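Local coordinates for DUF5012 domain-containing protein (Bacteroides thetaiotaomicron, PDB 5FQ8) that is an uncharacterised lipoprotein, probably held at the cell envelope by its lipid anchor, that carries an Ig-like domain followed by a second beta-rich domain, at residues G[63-69]-G[81-87]; G[98-104]-G[117-123]. All coordinates share one frame; numbering follows the deposited sequence.

Contact 1 and contact 2 follow one another along the chain, the first closing before the second opens, and their centres lie about 19 Å apart. Contact 1 is the hairpin of strands 63-72 and 78-87 in the four-stranded mixed sheet of the Ig-like region. Contact 2 pairs strand 98-102 with strand 120-125 in the large antiparallel sheet of the C-terminal region. Strand 78-87 is followed in the chain by strand 98-102, so the two regions are consecutive. The two contacts also touch: Tyr86 CE1 packs 3.8 Å from Val122 CG1, so the Ig-like and C-terminal regions meet through side chains here; Val122 also touches Lys24 and Val26, and Tyr132 touches Ile64 and Tyr86, consistent with a packed interface.

Contact 1: residues G[63-69]-G[81-87]; sequences GIYNLVY and FTRTVYV
Tyr69 lies across Phe81 and reaches Arg83 with its hydroxyl. Its CB sits over the Phe81 ring, a CH-pi contact 3.7 Å from the centroid. CG and CD1 lie over the CE1-CZ rim of that ring, CD1 3.3 Å from Phe81 CE1, which stands over one face of the tyrosine; CD2 stays near Phe81 CZ. The two ring planes are only 14° apart, but one ring is displaced well to the side, with little stacking. CE1 meets Arg83 CB at 3.6 Å, while CE2 and CZ come up against Arg83 NH1, and at the tip OH takes a weak, bent hydrogen bond from that NH1 (2.8 Å). Arg83 gets there because its chain, extended through CG and CD, turns at chi3 (-90°) and brings the guanidinium edge to the hydroxyl. Glu35 grips both groups, OE2 salt-bridged to Arg83 NH1 and OE1 hydrogen-bonded to Tyr69 OH.

Leu67, Val85, Tyr65 and Val87 continue this face, with Leu67 CD1 4.0 Å from Val85 CG2 and Tyr65 CE2 3.6 Å from Val87 CG2. On the other face Ile64 lies alongside Tyr86, CG2 to CE2 3.7 Å, and Thr84 OG1 gives a weak hydrogen bond to Asn66 OD1. Paired backbone bonds at Tyr65-Val85, Leu67-Arg83 and Tyr69-Phe81 hold the strands in register; Arg83 N to Leu67 O is almost straight (178°). This is an antiparallel beta hairpin, its strands central in the mixed sheet of an Ig-like domain.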
loop_
_atom_site.group_PDB
_atom_site.type_symbol
_atom_site.label_atom_id
_atom_site.label_comp_id
_atom_site.label_asym_id
_atom_site.label_seq_id
_atom_site.Cartn_x
_atom_site.Cartn_y
_atom_site.Cartn_z
ATOM N N GLY G 63 75.386 7.942 6.572
ATOM C CA GLY G 63 74.424 8.928 6.128
ATOM C C GLY G 63 73.065 8.295 5.891
ATOM O O GLY G 63 72.789 7.185 6.341
ATOM N N ILE G 64 72.223 9.037 5.173
ATOM C CA ILE G 64 70.870 8.616 4.836
ATOM C C ILE G 64 70.789 8.390 3.334
ATOM O O ILE G 64 71.131 9.279 2.544
ATOM C CB ILE G 64 69.827 9.651 5.277
ATOM C CG1 ILE G 64 70.007 9.998 6.749
ATOM C CG2 ILE G 64 68.436 9.115 5.038
ATOM C CD1 ILE G 64 68.994 11.002 7.245
ATOM N N TYR G 65 70.313 7.211 2.944
ATOM C CA TYR G 65 70.184 6.833 1.547
ATOM C C TYR G 65 68.740 6.457 1.279
ATOM O O TYR G 65 68.188 5.588 1.961
ATOM C CB TYR G 65 71.122 5.678 1.208
ATOM C CG TYR G 65 72.569 6.041 1.350
ATOM C CD1 TYR G 65 73.240 6.705 0.335
ATOM C CD2 TYR G 65 73.261 5.745 2.509
ATOM C CE1 TYR G 65 74.563 7.049 0.464
ATOM C CE2 TYR G 65 74.589 6.086 2.648
ATOM C CZ TYR G 65 75.232 6.737 1.623
ATOM O OH TYR G 65 76.553 7.078 1.764
ATOM N N ASN G 66 68.131 7.116 0.296
ATOM C CA ASN G 66 66.758 6.845 -0.115
ATOM C C ASN G 66 66.747 6.097 -1.441
ATOM O O ASN G 66 67.413 6.510 -2.396
ATOM C CB ASN G 66 65.963 8.140 -0.254
ATOM C CG ASN G 66 65.712 8.808 1.066
ATOM O OD1 ASN G 66 64.683 8.588 1.694
ATOM N ND2 ASN G 66 66.652 9.634 1.499
ATOM N N LEU G 67 65.983 5.011 -1.497
ATOM C CA LEU G 67 65.779 4.238 -2.712
ATOM C C LEU G 67 64.318 4.334 -3.103
ATOM O O LEU G 67 63.439 4.168 -2.258
ATOM C CB LEU G 67 66.170 2.783 -2.510
ATOM C CG LEU G 67 67.576 2.478 -2.017
ATOM C CD1 LEU G 67 67.528 1.302 -1.073
ATOM C CD2 LEU G 67 68.469 2.162 -3.182
ATOM N N VAL G 68 64.059 4.615 -4.374
ATOM C CA VAL G 68 62.700 4.748 -4.884
ATOM C C VAL G 68 62.425 3.593 -5.833
ATOM O O VAL G 68 63.142 3.404 -6.819
ATOM C CB VAL G 68 62.484 6.102 -5.572
ATOM C CG1 VAL G 68 61.129 6.132 -6.245
ATOM C CG2 VAL G 68 62.565 7.196 -4.553
ATOM N N TYR G 69 61.394 2.820 -5.523
ATOM C CA TYR G 69 60.982 1.680 -6.325
ATOM C C TYR G 69 59.761 2.062 -7.142
ATOM O O TYR G 69 58.818 2.659 -6.613
ATOM C CB TYR G 69 60.646 0.480 -5.441
ATOM C CG TYR G 69 61.768 -0.058 -4.606
ATOM C CD1 TYR G 69 62.124 0.549 -3.417
ATOM C CD2 TYR G 69 62.444 -1.204 -4.979
ATOM C CE1 TYR G 69 63.131 0.045 -2.639
ATOM C CE2 TYR G 69 63.448 -1.709 -4.205
ATOM C CZ TYR G 69 63.787 -1.079 -3.040
ATOM O OH TYR G 69 64.793 -1.588 -2.274
ATOM N N PHE G 81 56.910 3.082 -4.261
ATOM C CA PHE G 81 57.087 3.081 -2.813
ATOM C C PHE G 81 58.539 3.415 -2.499
ATOM O O PHE G 81 59.426 3.246 -3.335
ATOM C CB PHE G 81 56.651 1.749 -2.170
ATOM C CG PHE G 81 57.521 0.563 -2.502
ATOM C CD1 PHE G 81 58.678 0.306 -1.793
ATOM C CD2 PHE G 81 57.139 -0.338 -3.468
ATOM C CE1 PHE G 81 59.462 -0.797 -2.075
ATOM C CE2 PHE G 81 57.917 -1.442 -3.751
ATOM C CZ PHE G 81 59.082 -1.669 -3.052
ATOM N N THR G 82 58.773 3.913 -1.286
ATOM C CA THR G 82 60.101 4.336 -0.854
ATOM C C THR G 82 60.649 3.420 0.224
ATOM O O THR G 82 59.908 2.958 1.094
ATOM C CB THR G 82 60.096 5.755 -0.298
ATOM O OG1 THR G 82 59.223 6.575 -1.075
ATOM C CG2 THR G 82 61.498 6.327 -0.355
ATOM N N ARG G 83 61.954 3.186 0.177
ATOM C CA ARG G 83 62.668 2.487 1.233
ATOM C C ARG G 83 63.889 3.309 1.606
ATOM O O ARG G 83 64.678 3.678 0.732
ATOM C CB ARG G 83 63.070 1.083 0.796
ATOM C CG ARG G 83 63.622 0.230 1.909
ATOM C CD ARG G 83 63.959 -1.125 1.371
ATOM N NE ARG G 83 62.832 -2.043 1.465
ATOM C CZ ARG G 83 62.589 -3.002 0.582
ATOM N NH1 ARG G 83 63.375 -3.145 -0.470
ATOM N NH2 ARG G 83 61.560 -3.807 0.742
ATOM N N THR G 84 64.041 3.592 2.897
ATOM C CA THR G 84 65.102 4.448 3.411
ATOM C C THR G 84 66.111 3.625 4.197
ATOM O O THR G 84 65.736 2.915 5.132
ATOM C CB THR G 84 64.524 5.534 4.309
ATOM O OG1 THR G 84 63.446 6.186 3.634
ATOM C CG2 THR G 84 65.591 6.542 4.639
ATOM N N VAL G 85 67.384 3.737 3.836
ATOM C CA VAL G 85 68.447 2.963 4.459
ATOM C C VAL G 85 69.391 3.919 5.165
ATOM O O VAL G 85 69.860 4.885 4.557
ATOM C CB VAL G 85 69.205 2.114 3.426
ATOM C CG1 VAL G 85 70.388 1.446 4.067
ATOM C CG2 VAL G 85 68.288 1.082 2.840
ATOM N N TYR G 86 69.672 3.644 6.439
ATOM C CA TYR G 86 70.535 4.469 7.272
ATOM C C TYR G 86 71.816 3.722 7.626
ATOM O O TYR G 86 71.809 2.508 7.837
ATOM C CB TYR G 86 69.826 4.883 8.562
ATOM C CG TYR G 86 68.498 5.577 8.382
ATOM C CD1 TYR G 86 67.324 4.847 8.260
ATOM C CD2 TYR G 86 68.411 6.961 8.374
ATOM C CE1 TYR G 86 66.103 5.475 8.115
ATOM C CE2 TYR G 86 67.195 7.598 8.230
ATOM C CZ TYR G 86 66.045 6.849 8.100
ATOM O OH TYR G 86 64.831 7.471 7.955
ATOM N N VAL G 87 72.917 4.464 7.720
ATOM C CA VAL G 87 74.242 3.891 7.934
ATOM C C VAL G 87 74.853 4.482 9.200
ATOM O O VAL G 87 74.860 5.705 9.377
ATOM C CB VAL G 87 75.158 4.141 6.723
ATOM C CG1 VAL G 87 76.428 3.342 6.857
ATOM C CG2 VAL G 87 74.450 3.767 5.459
#

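Contact 2: residues G[98-104]-G[117-123]; sequences GIYTVAE and SGYEIVI
Tyr100 and Ile123 form the apolar centre, their side chains crossing at about a right angle. Ile123 CD1 comes to 3.5 Å from Tyr100 CD1, and Ile123 CB and CG1 also come close to Tyr100 CD1 and CE1. Closer to the backbone, Tyr100 CB meets Ile121 CG1 at 3.9 Å; with chi1 at 61°, Ile121 sets CG1 between its own N and carbonyl carbon, turned to the tyrosine. Val210 of strand 204-211 touches both Tyr100 and Ile121, and Tyr100 OH is hydrogen-bonded to Lys96 O. Replacing Tyr100 with an alanine would probably open a gap beside Ile123 and leave Lys96 O without its hydroxyl partner.

Around this centre the backbone takes over: Tyr100 N to Ile121 O is 2.8 Å, and Ile121 N returns a bond to Tyr100 O. At the end of strand 98-102, Val102 N-H points almost straight at Tyr119 O (177°), just ahead of strand 120-125, and Gly118 N returns a bond to Val102 O at 3.2 Å. On the opposite face the extended Glu120 brings its carboxylate beside Ile99 CG2, a contact without a hydrogen bond. Pairing here therefore rests on main-chain bonds and buried hydrocarbon, with no salt bridge between the segments.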
loop_
_atom_site.group_PDB
_atom_site.type_symbol
_atom_site.label_atom_id
_atom_site.label_comp_id
_atom_site.label_asym_id
_atom_site.label_seq_id
_atom_site.Cartn_x
_atom_site.Cartn_y
_atom_site.Cartn_z
ATOM N N GLY G 98 69.347 0.771 15.453
ATOM C CA GLY G 98 68.700 2.060 15.310
ATOM C C GLY G 98 67.189 2.187 15.423
ATOM O O GLY G 98 66.707 3.237 15.816
ATOM N N ILE G 99 66.419 1.159 15.078
ATOM C CA ILE G 99 64.967 1.315 15.062
ATOM C C ILE G 99 64.440 1.196 16.488
ATOM O O ILE G 99 64.445 0.118 17.082
ATOM C CB ILE G 99 64.288 0.313 14.125
ATOM C CG1 ILE G 99 64.269 0.879 12.707
ATOM C CG2 ILE G 99 62.855 0.032 14.571
ATOM C CD1 ILE G 99 63.089 0.427 11.889
ATOM N N TYR G 100 63.984 2.310 17.038
ATOM C CA TYR G 100 63.489 2.361 18.400
ATOM C C TYR G 100 61.973 2.410 18.411
ATOM O O TYR G 100 61.344 2.912 17.480
ATOM C CB TYR G 100 64.046 3.576 19.135
ATOM C CG TYR G 100 65.474 3.395 19.555
ATOM C CD1 TYR G 100 66.507 3.741 18.708
ATOM C CD2 TYR G 100 65.791 2.858 20.796
ATOM C CE1 TYR G 100 67.816 3.569 19.076
ATOM C CE2 TYR G 100 67.099 2.681 21.174
ATOM C CZ TYR G 100 68.109 3.040 20.309
ATOM O OH TYR G 100 69.423 2.871 20.668
ATOM N N THR G 101 61.392 1.881 19.483
ATOM C CA THR G 101 59.952 1.888 19.689
ATOM C C THR G 101 59.633 2.734 20.913
ATOM O O THR G 101 60.247 2.558 21.968
ATOM C CB THR G 101 59.414 0.465 19.863
ATOM O OG1 THR G 101 59.990 -0.392 18.870
ATOM C CG2 THR G 101 57.902 0.447 19.708
ATOM N N VAL G 102 58.688 3.661 20.765
ATOM C CA VAL G 102 58.267 4.481 21.895
ATOM C C VAL G 102 57.660 3.574 22.955
ATOM O O VAL G 102 56.717 2.822 22.683
ATOM C CB VAL G 102 57.288 5.564 21.442
ATOM C CG1 VAL G 102 56.825 6.367 22.625
ATOM C CG2 VAL G 102 57.956 6.469 20.434
ATOM N N ALA G 103 58.199 3.646 24.171
ATOM C CA ALA G 103 57.899 2.668 25.212
ATOM C C ALA G 103 56.543 2.883 25.877
ATOM O O ALA G 103 55.597 3.363 25.243
ATOM C CB ALA G 103 58.996 2.680 26.277
ATOM N N GLU G 104 56.448 2.533 27.163
ATOM C CA GLU G 104 55.159 2.502 27.845
ATOM C C GLU G 104 54.724 3.887 28.307
ATOM O O GLU G 104 53.582 4.295 28.070
ATOM C CB GLU G 104 55.222 1.543 29.029
ATOM C CG GLU G 104 54.452 0.257 28.819
ATOM C CD GLU G 104 52.952 0.466 28.844
ATOM O OE1 GLU G 104 52.494 1.430 29.491
ATOM O OE2 GLU G 104 52.228 -0.332 28.214
ATOM N N SER G 117 51.887 5.261 22.719
ATOM C CA SER G 117 52.926 4.239 22.742
ATOM C C SER G 117 52.842 3.410 21.466
ATOM O O SER G 117 51.845 3.444 20.742
ATOM C CB SER G 117 52.796 3.344 23.973
ATOM O OG SER G 117 53.160 4.053 25.143
ATOM N N GLY G 118 53.911 2.658 21.206
ATOM C CA GLY G 118 53.950 1.719 20.105
ATOM C C GLY G 118 54.561 2.246 18.824
ATOM O O GLY G 118 54.759 1.468 17.886
ATOM N N TYR G 119 54.877 3.531 18.760
ATOM C CA TYR G 119 55.370 4.139 17.538
ATOM C C TYR G 119 56.872 3.945 17.404
ATOM O O TYR G 119 57.601 3.937 18.396
ATOM C CB TYR G 119 55.012 5.618 17.546
ATOM C CG TYR G 119 53.529 5.810 17.630
ATOM C CD1 TYR G 119 52.687 5.097 16.796
ATOM C CD2 TYR G 119 52.964 6.668 18.557
ATOM C CE1 TYR G 119 51.327 5.251 16.855
ATOM C CE2 TYR G 119 51.598 6.827 18.629
ATOM C CZ TYR G 119 50.781 6.114 17.771
ATOM O OH TYR G 119 49.411 6.253 17.823
ATOM N N GLU G 120 57.334 3.772 16.170
ATOM C CA GLU G 120 58.744 3.527 15.905
ATOM C C GLU G 120 59.425 4.803 15.434
ATOM O O GLU G 120 58.818 5.623 14.742
ATOM C CB GLU G 120 58.925 2.417 14.864
ATOM C CG GLU G 120 58.664 1.005 15.397
ATOM C CD GLU G 120 59.056 -0.096 14.426
ATOM O OE1 GLU G 120 59.387 0.211 13.262
ATOM O OE2 GLU G 120 59.028 -1.276 14.833
ATOM N N ILE G 121 60.682 4.978 15.835
ATOM C CA ILE G 121 61.519 6.066 15.353
ATOM C C ILE G 121 62.899 5.511 15.029
ATOM O O ILE G 121 63.186 4.339 15.256
ATOM C CB ILE G 121 61.627 7.224 16.358
ATOM C CG1 ILE G 121 62.263 6.737 17.653
ATOM C CG2 ILE G 121 60.272 7.844 16.613
ATOM C CD1 ILE G 121 62.670 7.850 18.559
ATOM N N VAL G 122 63.760 6.378 14.505
ATOM C CA VAL G 122 65.049 5.975 13.954
ATOM C C VAL G 122 66.152 6.810 14.589
ATOM O O VAL G 122 66.052 8.040 14.637
ATOM C CB VAL G 122 65.080 6.135 12.422
ATOM C CG1 VAL G 122 66.387 5.620 11.864
ATOM C CG2 VAL G 122 63.908 5.421 11.789
ATOM N N ILE G 123 67.212 6.144 15.055
ATOM C CA ILE G 123 68.347 6.797 15.708
ATOM C C ILE G 123 69.633 6.100 15.271
ATOM O O ILE G 123 69.825 4.914 15.554
ATOM C CB ILE G 123 68.237 6.771 17.247
ATOM C CG1 ILE G 123 66.857 7.228 17.720
ATOM C CG2 ILE G 123 69.281 7.666 17.858
ATOM C CD1 ILE G 123 66.699 7.238 19.201
#